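Local atomic coordinates of S-M checkpoint control protein rad4 (Schizosaccharomyces pombe, PDB entry 4BMD), a protein that is essential for DNA replication and for the checkpoint that couples S and M phases, this chain comprising its third and fourth BRCT domains. Residues His92-Pro97 with Trp178-Ile183; Ile112-Phe117 with Ala134-Phe139; Glu138-Gln143 with Thr167-Arg172; Ile146-Thr151 with Val174-Leu179. All blocks are in the same frame, centred on the assembly; numbering follows the deposited sequence.

Contact 1. Residues His92-Pro97 with Trp178-Ile183; sequences HALAKP and WLWNII
The six-membered ring of W180 receives H92, A93 and L94, a small example of one aromatic side chain joining a helix to a nearby loop. Its CG lies beside the backbone N (chi1 -61°), and the indole leaves helix 177-185 with CZ3 and CH2 leading. CG of L94 meets W180 CZ3 at 3.8 Å, approaching the ring edge near its plane, and the two side chains run at about a right angle. W180 CH2 also meets CE1 of H92 at 3.8 Å, the imidazole and indole planes being turned 80° against each other. H92 ND1, next to CE1 in the same ring, accepts the N-H of L94 at 3.1 Å, the donor tilted slightly from the ring plane, which helps fix the rotation of the ring. One turn further along the helix, I183 CG2 packs on A93 CB at 4.1 Å. The backbone N of A93 is bonded to a MES molecule, probably from the crystallisation liquor, that also lies near W180. L94 reaches A128 of helix 119-131 and W75 of helix 74-82, and H92 touches E121 and R79 of the same two helices, so the contact sits where helices 74-82, 119-131 and 177-185 converge.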
loop_
_atom_site.group_PDB
_atom_site.type_symbol
_atom_site.label_atom_id
_atom_site.label_comp_id
_atom_site.label_asym_id
_atom_site.label_seq_id
_atom_site.Cartn_x
_atom_site.Cartn_y
_atom_site.Cartn_z
ATOM N N HIS A 92 -3.515 -6.593 5.443
ATOM C CA HIS A 92 -2.630 -6.029 4.427
ATOM C C HIS A 92 -1.922 -4.768 4.919
ATOM O O HIS A 92 -2.552 -3.859 5.462
ATOM C CB HIS A 92 -3.390 -5.746 3.131
ATOM C CG HIS A 92 -2.508 -5.658 1.926
ATOM N ND1 HIS A 92 -1.771 -4.534 1.621
ATOM C CD2 HIS A 92 -2.235 -6.562 0.954
ATOM C CE1 HIS A 92 -1.086 -4.748 0.511
ATOM N NE2 HIS A 92 -1.351 -5.970 0.087
ATOM N N ALA A 93 -0.610 -4.720 4.709
ATOM C CA ALA A 93 0.226 -3.642 5.229
ATOM C C ALA A 93 -0.099 -2.272 4.636
ATOM O O ALA A 93 0.158 -1.243 5.261
ATOM C CB ALA A 93 1.698 -3.974 5.020
ATOM N N LEU A 94 -0.658 -2.260 3.430
ATOM C CA LEU A 94 -0.969 -1.005 2.753
ATOM C C LEU A 94 -2.340 -0.459 3.145
ATOM O O LEU A 94 -2.687 0.670 2.802
ATOM C CB LEU A 94 -0.885 -1.177 1.233
ATOM C CG LEU A 94 0.500 -1.490 0.661
ATOM C CD1 LEU A 94 0.436 -1.654 -0.849
ATOM C CD2 LEU A 94 1.496 -0.407 1.039
ATOM N N ALA A 95 -3.117 -1.263 3.866
ATOM C CA ALA A 95 -4.452 -0.854 4.288
ATOM C C ALA A 95 -4.401 -0.082 5.604
ATOM O O ALA A 95 -5.408 0.455 6.063
ATOM C CB ALA A 95 -5.365 -2.065 4.410
ATOM N N LYS A 96 -3.218 -0.040 6.207
ATOM C CA LYS A 96 -2.994 0.726 7.426
ATOM C C LYS A 96 -2.117 1.928 7.108
ATOM O O LYS A 96 -1.458 1.951 6.069
ATOM C CB LYS A 96 -2.305 -0.144 8.478
ATOM C CG LYS A 96 -3.208 -1.165 9.132
ATOM C CD LYS A 96 -2.450 -1.978 10.170
ATOM C CE LYS A 96 -1.291 -2.738 9.541
ATOM N NZ LYS A 96 -1.754 -3.699 8.499
ATOM N N PRO A 97 -2.117 2.941 7.993
ATOM C CA PRO A 97 -1.172 4.049 7.840
ATOM C C PRO A 97 0.256 3.520 7.820
ATOM O O PRO A 97 0.647 2.783 8.726
ATOM C CB PRO A 97 -1.407 4.880 9.102
ATOM C CG PRO A 97 -2.824 4.613 9.457
ATOM C CD PRO A 97 -3.066 3.175 9.096
ATOM N N TRP A 178 11.030 -7.998 1.422
ATOM C CA TRP A 178 11.932 -6.900 1.742
ATOM C C TRP A 178 11.181 -5.578 1.885
ATOM O O TRP A 178 11.423 -4.815 2.822
ATOM C CB TRP A 178 13.007 -6.780 0.664
ATOM C CG TRP A 178 13.780 -5.501 0.710
ATOM C CD1 TRP A 178 14.780 -5.178 1.579
ATOM C CD2 TRP A 178 13.626 -4.374 -0.161
ATOM N NE1 TRP A 178 15.255 -3.919 1.308
ATOM C CE2 TRP A 178 14.564 -3.403 0.244
ATOM C CE3 TRP A 178 12.786 -4.091 -1.241
ATOM C CZ2 TRP A 178 14.684 -2.170 -0.393
ATOM C CZ3 TRP A 178 12.907 -2.863 -1.871
ATOM C CH2 TRP A 178 13.849 -1.920 -1.446
ATOM N N LEU A 179 10.263 -5.313 0.962
ATOM C CA LEU A 179 9.497 -4.073 0.998
ATOM C C LEU A 179 8.453 -4.078 2.109
ATOM O O LEU A 179 8.253 -3.064 2.779
ATOM C CB LEU A 179 8.829 -3.798 -0.349
ATOM C CG LEU A 179 7.982 -2.523 -0.383
ATOM C CD1 LEU A 179 8.838 -1.298 -0.085
ATOM C CD2 LEU A 179 7.273 -2.376 -1.715
ATOM N N TRP A 180 7.784 -5.213 2.302
ATOM C CA TRP A 180 6.800 -5.324 3.375
ATOM C C TRP A 180 7.462 -5.123 4.735
ATOM O O TRP A 180 6.878 -4.518 5.633
ATOM C CB TRP A 180 6.073 -6.673 3.342
ATOM C CG TRP A 180 5.294 -6.963 2.082
ATOM C CD1 TRP A 180 5.285 -8.138 1.386
ATOM C CD2 TRP A 180 4.410 -6.076 1.377
ATOM N NE1 TRP A 180 4.452 -8.041 0.298
ATOM C CE2 TRP A 180 3.905 -6.785 0.268
ATOM C CE3 TRP A 180 3.997 -4.754 1.575
ATOM C CZ2 TRP A 180 3.013 -6.215 -0.640
ATOM C CZ3 TRP A 180 3.111 -4.190 0.671
ATOM C CH2 TRP A 180 2.629 -4.921 -0.421
ATOM N N ASN A 181 8.682 -5.631 4.878
ATOM C CA ASN A 181 9.439 -5.464 6.114
ATOM C C ASN A 181 9.762 -4.000 6.389
ATOM O O ASN A 181 9.727 -3.556 7.534
ATOM C CB ASN A 181 10.729 -6.286 6.080
ATOM C CG ASN A 181 10.468 -7.779 6.091
ATOM O OD1 ASN A 181 9.443 -8.238 6.597
ATOM N ND2 ASN A 181 11.396 -8.547 5.532
ATOM N N ILE A 182 10.075 -3.257 5.333
ATOM C CA ILE A 182 10.346 -1.828 5.457
ATOM C C ILE A 182 9.078 -1.072 5.848
ATOM O O ILE A 182 9.097 -0.229 6.745
ATOM C CB ILE A 182 10.917 -1.248 4.148
ATOM C CG1 ILE A 182 12.290 -1.859 3.855
ATOM C CG2 ILE A 182 11.016 0.270 4.225
ATOM C CD1 ILE A 182 12.960 -1.292 2.624
ATOM N N ILE A 183 7.977 -1.389 5.172
ATOM C CA ILE A 183 6.688 -0.763 5.447
ATOM C C ILE A 183 6.230 -1.020 6.879
ATOM O O ILE A 183 5.839 -0.095 7.591
ATOM C CB ILE A 183 5.603 -1.276 4.477
ATOM C CG1 ILE A 183 5.905 -0.825 3.049
ATOM C CG2 ILE A 183 4.230 -0.784 4.899
ATOM C CD1 ILE A 183 5.888 0.669 2.873
HETATM O O HOH W 1 3.029 0.369 9.509
#

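Contact 2. Residues Ile112-Phe117 with Ala134-Phe139; sequences IHLTGF and AVVHEF
H113 reaches H137 through two torsions: chi1 of 176° sets CG anti to the backbone N, and chi2 of 65° brings ND1 round to the neighbouring strand. There H113 ND1 donates to H137 O at 3.0 Å in an almost straight bond (177°). The oxygen lies in the imidazole plane, while ND1 stands above the carbonyl plane of H137. A water grips the same H137 O at 2.8 Å and accepts the N-H of L114, so a side chain and a solvent molecule together continue a pairing that the backbones begin. The backbone carbon F139 C lies over one face of the H113 imidazole, offset toward the rim, and K162 bonds NE2. The backbone ladder itself runs from I112 N to V135 O (2.9 Å) and from H137 N to I112 O (2.8 Å). Beyond it, I112 CD1 packs on A134 CB at 3.9 Å. Parallel strands 111-115 and 135-137, joined through helix 119-131, form the first beta-alpha-beta unit of the BRCT4 domain, with 135-137 at the border of its four-stranded sheet.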
loop_
_atom_site.group_PDB
_atom_site.type_symbol
_atom_site.label_atom_id
_atom_site.label_comp_id
_atom_site.label_asym_id
_atom_site.label_seq_id
_atom_site.Cartn_x
_atom_site.Cartn_y
_atom_site.Cartn_z
ATOM N N ILE A 112 12.235 1.358 -9.877
ATOM C CA ILE A 112 11.697 0.037 -9.569
ATOM C C ILE A 112 10.658 -0.440 -10.581
ATOM O O ILE A 112 9.755 0.307 -10.958
ATOM C CB ILE A 112 11.059 0.013 -8.159
ATOM C CG1 ILE A 112 12.023 0.594 -7.122
ATOM C CG2 ILE A 112 10.646 -1.401 -7.773
ATOM C CD1 ILE A 112 11.475 0.596 -5.710
ATOM N N HIS A 113 10.797 -1.689 -11.015
ATOM C CA HIS A 113 9.789 -2.330 -11.850
ATOM C C HIS A 113 9.171 -3.506 -11.102
ATOM O O HIS A 113 9.879 -4.294 -10.475
ATOM C CB HIS A 113 10.392 -2.806 -13.174
ATOM C CG HIS A 113 9.428 -3.563 -14.033
ATOM N ND1 HIS A 113 8.306 -2.981 -14.583
ATOM C CD2 HIS A 113 9.409 -4.859 -14.424
ATOM C CE1 HIS A 113 7.641 -3.884 -15.281
ATOM N NE2 HIS A 113 8.288 -5.033 -15.200
ATOM N N LEU A 114 7.848 -3.622 -11.175
ATOM C CA LEU A 114 7.122 -4.644 -10.426
ATOM C C LEU A 114 6.698 -5.808 -11.316
ATOM O O LEU A 114 6.294 -5.611 -12.461
ATOM C CB LEU A 114 5.886 -4.029 -9.765
ATOM C CG LEU A 114 6.113 -2.748 -8.962
ATOM C CD1 LEU A 114 4.790 -2.170 -8.474
ATOM C CD2 LEU A 114 7.048 -3.010 -7.795
ATOM N N THR A 115 6.784 -7.022 -10.780
ATOM C CA THR A 115 6.352 -8.210 -11.508
ATOM C C THR A 115 5.671 -9.217 -10.579
ATOM O O THR A 115 6.135 -9.464 -9.465
ATOM C CB THR A 115 7.526 -8.882 -12.261
ATOM O OG1 THR A 115 7.056 -10.046 -12.952
ATOM C CG2 THR A 115 8.636 -9.282 -11.296
ATOM N N GLY A 116 4.559 -9.785 -11.038
ATOM C CA GLY A 116 3.826 -10.765 -10.257
ATOM C C GLY A 116 2.643 -10.182 -9.502
ATOM O O GLY A 116 1.906 -10.910 -8.839
ATOM N N PHE A 117 2.464 -8.868 -9.601
ATOM C CA PHE A 117 1.355 -8.194 -8.936
ATOM C C PHE A 117 0.223 -7.910 -9.919
ATOM O O PHE A 117 0.466 -7.586 -11.081
ATOM C CB PHE A 117 1.827 -6.885 -8.296
ATOM C CG PHE A 117 2.948 -7.059 -7.312
ATOM C CD1 PHE A 117 2.685 -7.373 -5.989
ATOM C CD2 PHE A 117 4.265 -6.904 -7.710
ATOM C CE1 PHE A 117 3.716 -7.532 -5.082
ATOM C CE2 PHE A 117 5.300 -7.062 -6.808
ATOM C CZ PHE A 117 5.024 -7.375 -5.493
ATOM N N ALA A 134 10.248 6.703 -4.485
ATOM C CA ALA A 134 10.789 5.904 -5.577
ATOM C C ALA A 134 10.096 6.213 -6.899
ATOM O O ALA A 134 9.032 6.832 -6.926
ATOM C CB ALA A 134 10.680 4.420 -5.253
ATOM N N VAL A 135 10.710 5.780 -7.994
ATOM C CA VAL A 135 10.116 5.931 -9.314
ATOM C C VAL A 135 9.739 4.568 -9.876
ATOM O O VAL A 135 10.606 3.732 -10.131
ATOM C CB VAL A 135 11.075 6.631 -10.294
ATOM C CG1 VAL A 135 10.479 6.655 -11.691
ATOM C CG2 VAL A 135 11.383 8.042 -9.818
ATOM N N VAL A 136 8.443 4.346 -10.061
ATOM C CA VAL A 136 7.955 3.072 -10.572
ATOM C C VAL A 136 7.861 3.085 -12.093
ATOM O O VAL A 136 7.220 3.956 -12.678
ATOM C CB VAL A 136 6.578 2.723 -9.983
ATOM C CG1 VAL A 136 6.123 1.358 -10.479
ATOM C CG2 VAL A 136 6.634 2.754 -8.466
ATOM N N HIS A 137 8.506 2.113 -12.728
ATOM C CA HIS A 137 8.511 2.014 -14.182
ATOM C C HIS A 137 7.546 0.942 -14.678
ATOM O O HIS A 137 7.496 -0.162 -14.137
ATOM C CB HIS A 137 9.924 1.735 -14.694
ATOM C CG HIS A 137 10.820 2.934 -14.669
ATOM N ND1 HIS A 137 11.254 3.562 -15.817
ATOM C CD2 HIS A 137 11.354 3.628 -13.637
ATOM C CE1 HIS A 137 12.023 4.586 -15.492
ATOM N NE2 HIS A 137 12.100 4.648 -14.175
ATOM N N GLU A 138 6.788 1.277 -15.716
ATOM C CA GLU A 138 5.798 0.360 -16.268
ATOM C C GLU A 138 6.446 -0.824 -16.975
ATOM O O GLU A 138 5.827 -1.876 -17.133
ATOM C CB GLU A 138 4.862 1.098 -17.229
ATOM C CG GLU A 138 3.991 2.152 -16.562
ATOM C CD GLU A 138 2.967 1.554 -15.614
ATOM O OE1 GLU A 138 2.629 0.362 -15.773
ATOM O OE2 GLU A 138 2.500 2.279 -14.710
ATOM N N PHE A 139 7.695 -0.655 -17.397
ATOM C CA PHE A 139 8.390 -1.714 -18.118
ATOM C C PHE A 139 9.775 -2.000 -17.554
ATOM O O PHE A 139 10.414 -1.128 -16.962
ATOM C CB PHE A 139 8.496 -1.369 -19.606
ATOM C CG PHE A 139 7.169 -1.170 -20.277
ATOM C CD1 PHE A 139 6.478 -2.247 -20.808
ATOM C CD2 PHE A 139 6.610 0.093 -20.375
ATOM C CE1 PHE A 139 5.254 -2.068 -21.425
ATOM C CE2 PHE A 139 5.386 0.279 -20.990
ATOM C CZ PHE A 139 4.708 -0.803 -21.517
HETATM O O HOH W 2 6.013 -1.665 -12.236
#

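Contact 3. Residues Glu138-Gln143 with Thr167-Arg172; sequences EFLGVQ and TEWNVR
W169 lays its indole against L140, G141 and V142 at the surface of the BRCT4 domain, just where helix 157-168 ends in a Schellman motif. N170, with positive phi, is the C-prime residue of that motif: V171 N turns back to A166 O, and N170 N makes a weak bond to T167 O. The principle illustrated is that a residue leaving a helix can use its side chain to cover a neighbouring loop. From the backbone of W169, the bond to CB points toward residues 138-143. W169 CG then sits beside the backbone N (chi1 -59°) and comes within 4.1 Å of V142 CG2. W169 CD2 meets V142 CG2 at 3.9 Å. This methyl stands over one face of the indole, 19° off the normal of the five-membered ring, as a CH-pi contact. Farther out, W169 CE3 has V142 CA at 4.0 Å and G141 O at 3.9 Å. W169 CZ3, the next atom round the six-membered ring, touches L140 CD2 at 3.9 Å. The indole also stacks with the ring of H165, one turn back along the helix, while L140 packs on K162 and H165. Several of the residues, W169 and V142 among them, touch crystal neighbours as well. V171 brings a methyl against backbone oxygens: its CG2 lies 3.6 Å from V142 O and 3.8 Å from G141 O.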
loop_
_atom_site.group_PDB
_atom_site.type_symbol
_atom_site.label_atom_id
_atom_site.label_comp_id
_atom_site.label_asym_id
_atom_site.label_seq_id
_atom_site.Cartn_x
_atom_site.Cartn_y
_atom_site.Cartn_z
ATOM N N GLU A 138 6.788 1.277 -15.716
ATOM C CA GLU A 138 5.798 0.360 -16.268
ATOM C C GLU A 138 6.446 -0.824 -16.975
ATOM O O GLU A 138 5.827 -1.876 -17.133
ATOM C CB GLU A 138 4.862 1.098 -17.229
ATOM C CG GLU A 138 3.991 2.152 -16.562
ATOM C CD GLU A 138 2.967 1.554 -15.614
ATOM O OE1 GLU A 138 2.629 0.362 -15.773
ATOM O OE2 GLU A 138 2.500 2.279 -14.710
ATOM N N PHE A 139 7.695 -0.655 -17.397
ATOM C CA PHE A 139 8.390 -1.714 -18.118
ATOM C C PHE A 139 9.775 -2.000 -17.554
ATOM O O PHE A 139 10.414 -1.128 -16.962
ATOM C CB PHE A 139 8.496 -1.369 -19.606
ATOM C CG PHE A 139 7.169 -1.170 -20.277
ATOM C CD1 PHE A 139 6.478 -2.247 -20.808
ATOM C CD2 PHE A 139 6.610 0.093 -20.375
ATOM C CE1 PHE A 139 5.254 -2.068 -21.425
ATOM C CE2 PHE A 139 5.386 0.279 -20.990
ATOM C CZ PHE A 139 4.708 -0.803 -21.517
ATOM N N LEU A 140 10.232 -3.233 -17.743
ATOM C CA LEU A 140 11.578 -3.615 -17.350
ATOM C C LEU A 140 12.594 -3.054 -18.337
ATOM O O LEU A 140 12.461 -3.227 -19.549
ATOM C CB LEU A 140 11.706 -5.137 -17.283
ATOM C CG LEU A 140 13.119 -5.651 -17.003
ATOM C CD1 LEU A 140 13.573 -5.232 -15.613
ATOM C CD2 LEU A 140 13.191 -7.161 -17.172
ATOM N N GLY A 141 13.607 -2.377 -17.812
ATOM C CA GLY A 141 14.668 -1.833 -18.636
ATOM C C GLY A 141 16.030 -2.216 -18.097
ATOM O O GLY A 141 16.146 -2.706 -16.973
ATOM N N VAL A 142 17.064 -1.996 -18.899
ATOM C CA VAL A 142 18.430 -2.293 -18.487
ATOM C C VAL A 142 18.833 -1.437 -17.286
ATOM O O VAL A 142 19.556 -1.895 -16.399
ATOM C CB VAL A 142 19.422 -2.072 -19.651
ATOM C CG1 VAL A 142 20.855 -2.302 -19.196
ATOM C CG2 VAL A 142 19.080 -2.987 -20.816
ATOM N N GLN A 143 18.339 -0.204 -17.251
ATOM C CA GLN A 143 18.726 0.743 -16.208
ATOM C C GLN A 143 17.731 0.838 -15.052
ATOM O O GLN A 143 17.440 1.932 -14.570
ATOM C CB GLN A 143 18.960 2.131 -16.810
ATOM C CG GLN A 143 20.134 2.200 -17.771
ATOM C CD GLN A 143 20.390 3.607 -18.272
ATOM O OE1 GLN A 143 19.647 4.535 -17.955
ATOM N NE2 GLN A 143 21.449 3.772 -19.056
ATOM N N THR A 167 18.759 -10.469 -14.334
ATOM C CA THR A 167 20.010 -11.099 -13.931
ATOM C C THR A 167 21.125 -10.780 -14.924
ATOM O O THR A 167 22.242 -10.448 -14.527
ATOM C CB THR A 167 19.851 -12.624 -13.797
ATOM O OG1 THR A 167 18.877 -12.912 -12.787
ATOM C CG2 THR A 167 21.172 -13.268 -13.412
ATOM N N GLU A 168 20.811 -10.870 -16.213
ATOM C CA GLU A 168 21.778 -10.561 -17.263
ATOM C C GLU A 168 22.138 -9.080 -17.274
ATOM O O GLU A 168 23.292 -8.714 -17.498
ATOM C CB GLU A 168 21.232 -10.960 -18.635
ATOM C CG GLU A 168 20.952 -12.443 -18.794
ATOM C CD GLU A 168 20.376 -12.780 -20.157
ATOM O OE1 GLU A 168 20.472 -11.929 -21.069
ATOM O OE2 GLU A 168 19.825 -13.889 -20.317
ATOM N N TRP A 169 21.145 -8.232 -17.030
ATOM C CA TRP A 169 21.333 -6.787 -17.110
ATOM C C TRP A 169 21.790 -6.193 -15.782
ATOM O O TRP A 169 21.823 -4.973 -15.621
ATOM C CB TRP A 169 20.041 -6.113 -17.573
ATOM C CG TRP A 169 19.566 -6.600 -18.906
ATOM C CD1 TRP A 169 20.310 -7.231 -19.859
ATOM C CD2 TRP A 169 18.236 -6.511 -19.429
ATOM N NE1 TRP A 169 19.529 -7.534 -20.947
ATOM C CE2 TRP A 169 18.251 -7.103 -20.709
ATOM C CE3 TRP A 169 17.035 -5.984 -18.944
ATOM C CZ2 TRP A 169 17.112 -7.183 -21.508
ATOM C CZ3 TRP A 169 15.906 -6.066 -19.738
ATOM C CH2 TRP A 169 15.953 -6.661 -21.005
ATOM N N ASN A 170 22.142 -7.067 -14.843
ATOM C CA ASN A 170 22.585 -6.660 -13.510
ATOM C C ASN A 170 21.564 -5.783 -12.785
ATOM O O ASN A 170 21.925 -4.871 -12.041
ATOM C CB ASN A 170 23.953 -5.970 -13.568
ATOM C CG ASN A 170 24.632 -5.906 -12.211
ATOM O OD1 ASN A 170 24.515 -6.826 -11.401
ATOM N ND2 ASN A 170 25.332 -4.808 -11.951
ATOM N N VAL A 171 20.287 -6.055 -13.018
ATOM C CA VAL A 171 19.227 -5.412 -12.256
ATOM C C VAL A 171 18.970 -6.246 -11.008
ATOM O O VAL A 171 18.819 -7.466 -11.088
ATOM C CB VAL A 171 17.930 -5.280 -13.076
ATOM C CG1 VAL A 171 16.822 -4.668 -12.226
ATOM C CG2 VAL A 171 18.172 -4.446 -14.326
ATOM N N ARG A 172 18.937 -5.590 -9.853
ATOM C CA ARG A 172 18.767 -6.289 -8.586
ATOM C C ARG A 172 17.390 -6.943 -8.488
ATOM O O ARG A 172 16.365 -6.267 -8.570
ATOM C CB ARG A 172 18.983 -5.327 -7.415
ATOM C CG ARG A 172 19.226 -6.017 -6.084
ATOM C CD ARG A 172 20.474 -6.887 -6.136
ATOM N NE ARG A 172 21.671 -6.112 -6.450
HETATM O O HOH W 3 21.664 -2.583 -14.772
#

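Contact 4. Residues Ile146-Thr151 with Val174-Leu179; sequences ILLVNT and VGVAWL
V174 O is held from strand 146-149 by two groups, the N-H of V149 at 2.9 Å and, less strongly, the CA-H of L148. Along with V174 N to L147 O, a straight bond of 3.0 Å, it pairs parallel strands 146-149 and 172-175 within a beta-alpha-beta unit of the BRCT4 domain, helix 157-168 making the crossover. The case shows how a strand end hands over to a helix: V176 N still makes a weak bond to V149 O, after which the chain turns into helix 177-185. V176 has CG1 in the crowded position between N and carbonyl carbon (chi1 70°), and this branch comes 4.0 Å from T151 N. L148 contributes the largest buried area. Its CG lies anti to the backbone N (chi1 -163°); L148 CD1 meets the W178 ring at its edge, 4.0 Å from W178 CE3, and L148 CD2 reaches L179 CD2 at 3.7 Å, the two leucines at about a right angle. The polar end of W178 is engaged by I189 O, and N150 ND2 by G116 O. A water bridges T151 OG1 and A177 N, lying 3.0 Å from the latter. I146 and W178 approach tip to tip, I146 CD1 3.8 Å from W178 CH2.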
loop_
_atom_site.group_PDB
_atom_site.type_symbol
_atom_site.label_atom_id
_atom_site.label_comp_id
_atom_site.label_asym_id
_atom_site.label_seq_id
_atom_site.Cartn_x
_atom_site.Cartn_y
_atom_site.Cartn_z
ATOM N N ILE A 146 15.885 -1.885 -9.302
ATOM C CA ILE A 146 15.300 -3.043 -8.636
ATOM C C ILE A 146 14.183 -3.679 -9.457
ATOM O O ILE A 146 13.299 -2.985 -9.961
ATOM C CB ILE A 146 14.698 -2.643 -7.268
ATOM C CG1 ILE A 146 15.790 -2.181 -6.302
ATOM C CG2 ILE A 146 13.909 -3.794 -6.660
ATOM C CD1 ILE A 146 15.246 -1.592 -5.017
ATOM N N LEU A 147 14.231 -5.000 -9.592
ATOM C CA LEU A 147 13.079 -5.757 -10.061
ATOM C C LEU A 147 12.399 -6.372 -8.847
ATOM O O LEU A 147 12.910 -7.329 -8.264
ATOM C CB LEU A 147 13.496 -6.857 -11.035
ATOM C CG LEU A 147 12.347 -7.768 -11.482
ATOM C CD1 LEU A 147 11.329 -6.990 -12.309
ATOM C CD2 LEU A 147 12.860 -8.976 -12.250
ATOM N N LEU A 148 11.259 -5.813 -8.457
ATOM C CA LEU A 148 10.553 -6.277 -7.267
ATOM C C LEU A 148 9.585 -7.408 -7.604
ATOM O O LEU A 148 8.617 -7.213 -8.339
ATOM C CB LEU A 148 9.816 -5.120 -6.591
ATOM C CG LEU A 148 9.385 -5.368 -5.144
ATOM C CD1 LEU A 148 10.603 -5.585 -4.256
ATOM C CD2 LEU A 148 8.540 -4.220 -4.624
ATOM N N VAL A 149 9.851 -8.588 -7.054
ATOM C CA VAL A 149 9.102 -9.791 -7.402
ATOM C C VAL A 149 8.082 -10.188 -6.337
ATOM O O VAL A 149 8.400 -10.241 -5.147
ATOM C CB VAL A 149 10.058 -10.974 -7.641
ATOM C CG1 VAL A 149 9.282 -12.216 -8.055
ATOM C CG2 VAL A 149 11.092 -10.607 -8.693
ATOM N N ASN A 150 6.856 -10.468 -6.771
ATOM C CA ASN A 150 5.816 -10.953 -5.872
ATOM C C ASN A 150 5.980 -12.444 -5.611
ATOM O O ASN A 150 5.576 -13.273 -6.425
ATOM C CB ASN A 150 4.427 -10.679 -6.451
ATOM C CG ASN A 150 3.308 -11.064 -5.496
ATOM O OD1 ASN A 150 3.537 -11.279 -4.306
ATOM N ND2 ASN A 150 2.090 -11.147 -6.016
ATOM N N THR A 151 6.574 -12.778 -4.471
ATOM C CA THR A 151 6.848 -14.169 -4.134
ATOM C C THR A 151 5.671 -14.837 -3.427
ATOM O O THR A 151 5.760 -15.992 -3.016
ATOM C CB THR A 151 8.108 -14.300 -3.261
ATOM O OG1 THR A 151 7.981 -13.461 -2.107
ATOM C CG2 THR A 151 9.341 -13.886 -4.049
ATOM N N VAL A 174 14.744 -8.621 -6.231
ATOM C CA VAL A 174 14.426 -8.616 -4.809
ATOM C C VAL A 174 13.013 -9.124 -4.527
ATOM O O VAL A 174 12.050 -8.692 -5.163
ATOM C CB VAL A 174 14.565 -7.193 -4.224
ATOM C CG1 VAL A 174 14.268 -7.192 -2.735
ATOM C CG2 VAL A 174 15.953 -6.638 -4.493
ATOM N N GLY A 175 12.894 -10.040 -3.569
ATOM C CA GLY A 175 11.596 -10.512 -3.119
ATOM C C GLY A 175 10.826 -9.405 -2.421
ATOM O O GLY A 175 11.419 -8.547 -1.769
ATOM N N VAL A 176 9.504 -9.426 -2.551
ATOM C CA VAL A 176 8.661 -8.348 -2.040
ATOM C C VAL A 176 8.678 -8.248 -0.512
ATOM O O VAL A 176 8.421 -7.180 0.047
ATOM C CB VAL A 176 7.204 -8.480 -2.549
ATOM C CG1 VAL A 176 6.515 -9.675 -1.906
ATOM C CG2 VAL A 176 6.421 -7.201 -2.290
ATOM N N ALA A 177 8.997 -9.355 0.157
ATOM C CA ALA A 177 9.054 -9.382 1.619
ATOM C C ALA A 177 9.963 -8.282 2.160
ATOM O O ALA A 177 9.695 -7.702 3.212
ATOM C CB ALA A 177 9.517 -10.746 2.112
ATOM N N TRP A 178 11.030 -7.998 1.422
ATOM C CA TRP A 178 11.932 -6.900 1.742
ATOM C C TRP A 178 11.181 -5.578 1.885
ATOM O O TRP A 178 11.423 -4.815 2.822
ATOM C CB TRP A 178 13.007 -6.780 0.664
ATOM C CG TRP A 178 13.780 -5.501 0.710
ATOM C CD1 TRP A 178 14.780 -5.178 1.579
ATOM C CD2 TRP A 178 13.626 -4.374 -0.161
ATOM N NE1 TRP A 178 15.255 -3.919 1.308
ATOM C CE2 TRP A 178 14.564 -3.403 0.244
ATOM C CE3 TRP A 178 12.786 -4.091 -1.241
ATOM C CZ2 TRP A 178 14.684 -2.170 -0.393
ATOM C CZ3 TRP A 178 12.907 -2.863 -1.871
ATOM C CH2 TRP A 178 13.849 -1.920 -1.446
ATOM N N LEU A 179 10.263 -5.313 0.962
ATOM C CA LEU A 179 9.497 -4.073 0.998
ATOM C C LEU A 179 8.453 -4.078 2.109
ATOM O O LEU A 179 8.253 -3.064 2.779
ATOM C CB LEU A 179 8.829 -3.798 -0.349
ATOM C CG LEU A 179 7.982 -2.523 -0.383
ATOM C CD1 LEU A 179 8.838 -1.298 -0.085
ATOM C CD2 LEU A 179 7.273 -2.376 -1.715
HETATM O O HOH W 4 9.740 -12.053 -0.864
#

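Overall arrangement
Contacts 2, 3 and 4 belong to BRCT4, whereas contact 1 ties its last helix to the chain following helix 74-82. Strands 111-115 and 146-149 are neighbours, so contacts 2 and 4, with centres about 10 Å apart, share a sheet: H113 O probably bonds L148 N at 2.9 Å. Contact 3 adjoins both, through H113 CE1 against L140 N and a probable bond from L147 N to R172 O. Contact 4 meets contact 1 on W178 and L179, their centres about 12 Å apart. The bound MES lies about 3 Å from the W180 side chain and about 5 Å from that of V176, near contacts 1 and 4. Contacts 1 and 3 have centres about 24 Å apart.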